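Side-chain contacts in insect group II chitinase (Ostrinia furnacalis, PDB 5Y2A), which hydrolyses beta-1,4 linkages of chitin as a glycoside hydrolase family 18 chitinase, probably serving chitin breakdown in the insect: residues 100-103 with 104-107; 145-148 with 149-152. All blocks are in the same frame, centred on the assembly; numbering follows the deposited sequence.

Interaction 1 (100-103 with 104-107); sequences ARRK and FVVH
Four successive i to i+4 hydrogen bonds, from the amides of Phe104, Val105, Val106 and His107 to the carbonyls of Ala100, Arg101, Arg102 and Lys103, make residues 100-107 two turns of regular alpha-helix. The bond from Phe104 N to Ala100 O is 2.8 Å long, while that from Val106 N to Arg102 O, at 3.1 Å, is the straightest, with 172° at the hydrogen. The side chains of the same two residues, Arg102 and Val106, also meet, one turn apart. With chi2 bent to 57°, the arginine chain turns along the helix surface and brings its planar guanidinium over the valine. Val106 CG2 lies 3.6 Å from Arg102 CZ, centred over one face of the group, so the methyl meets the flat side and does not lie in the plane of the N-H bonds. The same methyl is 3.5 Å from Arg102 O. This suits an exposed position: the apolar branch is partly shielded, and the charge can remain near solvent.

The helix, 98-115, is one of those that surround the strands of the family 18 TIM barrel, and its faces differ accordingly. Phe104 and Val105 are buried, Phe104 against Leu94 and helix 141-159, the valine against Ala155 of that helix. Beta-branched Val105 adds bulk close to the backbone, its CG2 resting 3.2 Å from Arg101 O. On the same inward side, buried Arg101 directs its long chain away from residues 104-107; its guanidinium hydrogen-bonds Val95 O and also reaches helix 141-159. Lys103 leads away from the following turn too, CG anti to the backbone N (chi1 179°) and the rest extended, which carries NZ to a salt bridge with Glu46, and its side chain, like that of His107, touches Val48.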
loop_
_atom_site.group_PDB
_atom_site.type_symbol
_atom_site.label_atom_id
_atom_site.label_comp_id
_atom_site.label_asym_id
_atom_site.label_seq_id
_atom_site.Cartn_x
_atom_site.Cartn_y
_atom_site.Cartn_z
ATOM N N ALA A 100 -25.654 -19.345 -0.172
ATOM C CA ALA A 100 -24.661 -18.530 0.516
ATOM C C ALA A 100 -25.270 -17.229 1.025
ATOM O O ALA A 100 -24.983 -16.801 2.149
ATOM C CB ALA A 100 -23.483 -18.250 -0.417
ATOM N N ARG A 101 -26.118 -16.589 0.215
ATOM C CA ARG A 101 -26.772 -15.365 0.663
ATOM C C ARG A 101 -27.599 -15.621 1.909
ATOM O O ARG A 101 -27.594 -14.812 2.843
ATOM C CB ARG A 101 -27.652 -14.791 -0.449
ATOM C CG ARG A 101 -26.886 -14.346 -1.673
ATOM C CD ARG A 101 -27.685 -13.339 -2.474
ATOM N NE ARG A 101 -29.031 -13.805 -2.796
ATOM C CZ ARG A 101 -29.377 -14.344 -3.962
ATOM N NH1 ARG A 101 -28.475 -14.486 -4.923
ATOM N NH2 ARG A 101 -30.631 -14.733 -4.171
ATOM N N ARG A 102 -28.303 -16.754 1.948
ATOM C CA ARG A 102 -29.144 -17.068 3.096
ATOM C C ARG A 102 -28.306 -17.263 4.353
ATOM O O ARG A 102 -28.634 -16.734 5.421
ATOM C CB ARG A 102 -29.990 -18.308 2.795
ATOM C CG ARG A 102 -30.860 -18.737 3.950
ATOM C CD ARG A 102 -31.770 -17.596 4.372
ATOM N NE ARG A 102 -32.572 -17.931 5.544
ATOM C CZ ARG A 102 -33.256 -17.041 6.258
ATOM N NH1 ARG A 102 -33.234 -15.755 5.928
ATOM N NH2 ARG A 102 -33.960 -17.438 7.310
ATOM N N LYS A 103 -27.220 -18.032 4.242
ATOM C CA LYS A 103 -26.285 -18.184 5.354
ATOM C C LYS A 103 -25.731 -16.831 5.799
ATOM O O LYS A 103 -25.634 -16.554 7.001
ATOM C CB LYS A 103 -25.160 -19.131 4.930
ATOM C CG LYS A 103 -24.067 -19.386 5.951
ATOM C CD LYS A 103 -22.900 -20.111 5.274
ATOM C CE LYS A 103 -21.715 -20.307 6.204
ATOM N NZ LYS A 103 -20.547 -20.872 5.464
ATOM N N PHE A 104 -25.374 -15.972 4.840
ATOM C CA PHE A 104 -24.837 -14.652 5.170
ATOM C C PHE A 104 -25.833 -13.837 5.984
ATOM O O PHE A 104 -25.479 -13.248 7.013
ATOM C CB PHE A 104 -24.463 -13.912 3.884
ATOM C CG PHE A 104 -23.979 -12.501 4.106
ATOM C CD1 PHE A 104 -24.874 -11.445 4.152
ATOM C CD2 PHE A 104 -22.627 -12.237 4.263
ATOM C CE1 PHE A 104 -24.434 -10.146 4.358
ATOM C CE2 PHE A 104 -22.173 -10.941 4.466
ATOM C CZ PHE A 104 -23.080 -9.893 4.516
ATOM N N VAL A 105 -27.088 -13.791 5.531
ATOM C CA VAL A 105 -28.099 -12.949 6.170
ATOM C C VAL A 105 -28.356 -13.405 7.600
ATOM O O VAL A 105 -28.429 -12.591 8.529
ATOM C CB VAL A 105 -29.395 -12.949 5.339
ATOM C CG1 VAL A 105 -30.527 -12.290 6.118
ATOM C CG2 VAL A 105 -29.172 -12.256 4.008
ATOM N N VAL A 106 -28.515 -14.714 7.801
ATOM C CA VAL A 106 -28.768 -15.233 9.146
ATOM C C VAL A 106 -27.601 -14.911 10.073
ATOM O O VAL A 106 -27.789 -14.453 11.206
ATOM C CB VAL A 106 -29.049 -16.745 9.095
ATOM C CG1 VAL A 106 -28.991 -17.335 10.493
ATOM C CG2 VAL A 106 -30.404 -17.002 8.461
ATOM N N HIS A 107 -26.375 -15.151 9.604
ATOM C CA HIS A 107 -25.201 -14.889 10.431
ATOM C C HIS A 107 -25.030 -13.397 10.703
ATOM O O HIS A 107 -24.649 -13.001 11.812
ATOM C CB HIS A 107 -23.953 -15.461 9.756
ATOM C CG HIS A 107 -22.680 -15.118 10.460
ATOM N ND1 HIS A 107 -22.017 -13.924 10.264
ATOM C CD2 HIS A 107 -21.943 -15.813 11.359
ATOM C CE1 HIS A 107 -20.930 -13.899 11.014
ATOM N NE2 HIS A 107 -20.862 -15.034 11.689
#

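Interaction 2 (145-148 with 149-152)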
loop_
_atom_site.group_PDB
_atom_site.type_symbol
_atom_site.label_atom_id
_atom_site.label_comp_id
_atom_site.label_asym_id
_atom_site.label_seq_id
_atom_site.Cartn_x
_atom_site.Cartn_y
_atom_site.Cartn_z
ATOM N N PHE A 145 -26.360 -8.762 -6.239
ATOM C CA PHE A 145 -26.258 -7.761 -5.179
ATOM C C PHE A 145 -27.631 -7.227 -4.790
ATOM O O PHE A 145 -27.937 -7.085 -3.600
ATOM C CB PHE A 145 -25.337 -6.619 -5.614
ATOM C CG PHE A 145 -25.081 -5.598 -4.534
ATOM C CD1 PHE A 145 -24.386 -5.943 -3.383
ATOM C CD2 PHE A 145 -25.521 -4.292 -4.680
ATOM C CE1 PHE A 145 -24.144 -5.001 -2.392
ATOM C CE2 PHE A 145 -25.281 -3.348 -3.695
ATOM C CZ PHE A 145 -24.588 -3.706 -2.551
ATOM N N ALA A 146 -28.471 -6.922 -5.783
ATOM C CA ALA A 146 -29.821 -6.448 -5.495
ATOM C C ALA A 146 -30.603 -7.471 -4.680
ATOM O O ALA A 146 -31.353 -7.106 -3.769
ATOM C CB ALA A 146 -30.553 -6.129 -6.798
ATOM N N ASP A 147 -30.447 -8.757 -5.003
ATOM C CA ASP A 147 -31.137 -9.797 -4.248
ATOM C C ASP A 147 -30.626 -9.874 -2.813
ATOM O O ASP A 147 -31.418 -10.033 -1.876
ATOM C CB ASP A 147 -30.975 -11.142 -4.956
ATOM C CG ASP A 147 -31.806 -11.235 -6.225
ATOM O OD1 ASP A 147 -32.803 -10.494 -6.339
ATOM O OD2 ASP A 147 -31.449 -12.031 -7.119
ATOM N N LEU A 148 -29.308 -9.766 -2.616
ATOM C CA LEU A 148 -28.775 -9.722 -1.256
ATOM C C LEU A 148 -29.391 -8.572 -0.470
ATOM O O LEU A 148 -29.780 -8.738 0.693
ATOM C CB LEU A 148 -27.248 -9.584 -1.286
ATOM C CG LEU A 148 -26.578 -9.519 0.090
ATOM C CD1 LEU A 148 -26.678 -10.863 0.811
ATOM C CD2 LEU A 148 -25.125 -9.070 -0.010
ATOM N N VAL A 149 -29.485 -7.396 -1.094
ATOM C CA VAL A 149 -30.053 -6.234 -0.414
ATOM C C VAL A 149 -31.522 -6.476 -0.072
ATOM O O VAL A 149 -31.969 -6.194 1.047
ATOM C CB VAL A 149 -29.869 -4.972 -1.274
ATOM C CG1 VAL A 149 -30.709 -3.836 -0.726
ATOM C CG2 VAL A 149 -28.394 -4.578 -1.324
ATOM N N LYS A 150 -32.299 -6.997 -1.028
ATOM C CA LYS A 150 -33.705 -7.285 -0.739
ATOM C C LYS A 150 -33.846 -8.267 0.419
ATOM O O LYS A 150 -34.693 -8.081 1.302
ATOM C CB LYS A 150 -34.416 -7.839 -1.976
ATOM C CG LYS A 150 -34.693 -6.832 -3.070
ATOM C CD LYS A 150 -35.555 -7.458 -4.155
ATOM C CE LYS A 150 -34.773 -7.667 -5.438
ATOM N NZ LYS A 150 -34.785 -6.451 -6.294
ATOM N N GLU A 151 -33.010 -9.307 0.444
ATOM C CA GLU A 151 -33.141 -10.323 1.483
ATOM C C GLU A 151 -32.665 -9.805 2.831
ATOM O O GLU A 151 -33.270 -10.116 3.864
ATOM C CB GLU A 151 -32.382 -11.582 1.074
ATOM C CG GLU A 151 -33.000 -12.239 -0.147
ATOM C CD GLU A 151 -32.015 -13.067 -0.937
ATOM O OE1 GLU A 151 -30.894 -13.309 -0.437
ATOM O OE2 GLU A 151 -32.354 -13.455 -2.075
ATOM N N LEU A 152 -31.589 -9.012 2.845
ATOM C CA LEU A 152 -31.200 -8.331 4.076
ATOM C C LEU A 152 -32.300 -7.388 4.548
ATOM O O LEU A 152 -32.576 -7.298 5.750
ATOM C CB LEU A 152 -29.893 -7.564 3.870
ATOM C CG LEU A 152 -28.598 -8.380 3.836
ATOM C CD1 LEU A 152 -27.470 -7.587 3.167
ATOM C CD2 LEU A 152 -28.204 -8.788 5.243
#
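Phe145 and Val149 meet through a CH-pi contact: Phe145 CG is anti to the backbone N (chi1 -175°), which swings the ring alongside the next turn, where Val149 CG2 stands over one face, 4.2 Å from the Phe145 centroid and offset toward the rim. Four backbone bonds join the turns, the carbonyls of Phe145, Ala146, Asp147 and Leu148 accepting from the amides of Val149, Lys150, Glu151 and Leu152. The last, Leu152 N to Leu148 O, measures 2.8 Å, and beside it Leu152 CD1 packs 3.7 Å from Leu148 CG.

The acidic side chains look elsewhere for partners. Asp147 OD2 accepts from Gln143 NE2 one turn earlier, whereas Lys150 NZ, 4.5 Å from Asp147 OD1, is too far for a salt bridge, so any attraction is probably modest. Arg101 meets both oxygens of Glu151, NH2 in a salt bridge to OE2 and Arg101 NE 3.0 Å from Glu151 OE1, so the carboxylate is held at two points and its charge probably compensated between the helices.

Helix 141-159 connects parallel strands 119-123 and 162-167 in a beta-alpha-beta unit of the barrel. Phe145, Val149 and Leu152 rest on Leu122, while helix 98-115 flanks Leu148 and helix 180-186 flanks Val149 and Lys150.

From the N terminus, interaction 1 comes first, within helix 98-115; the chain then passes through strand 119-123 before interaction 2 in helix 141-159. Each is a local contact inside one helix, so neither closes a loop, and they follow in series without nesting or crossing. Their centres are about 11 Å apart, and the two helices touch directly. At the junction Arg101 NH2 lies 3.0 Å from Glu151 OE2, while Phe104 CD1 meets Leu148 CD1 and Val105 CG2 meets Leu152 CD2, both at 3.8 Å. One salt bridge and an apolar seam thus join successive outer helices of the TIM barrel, on either side of strand 119-123 in sequence.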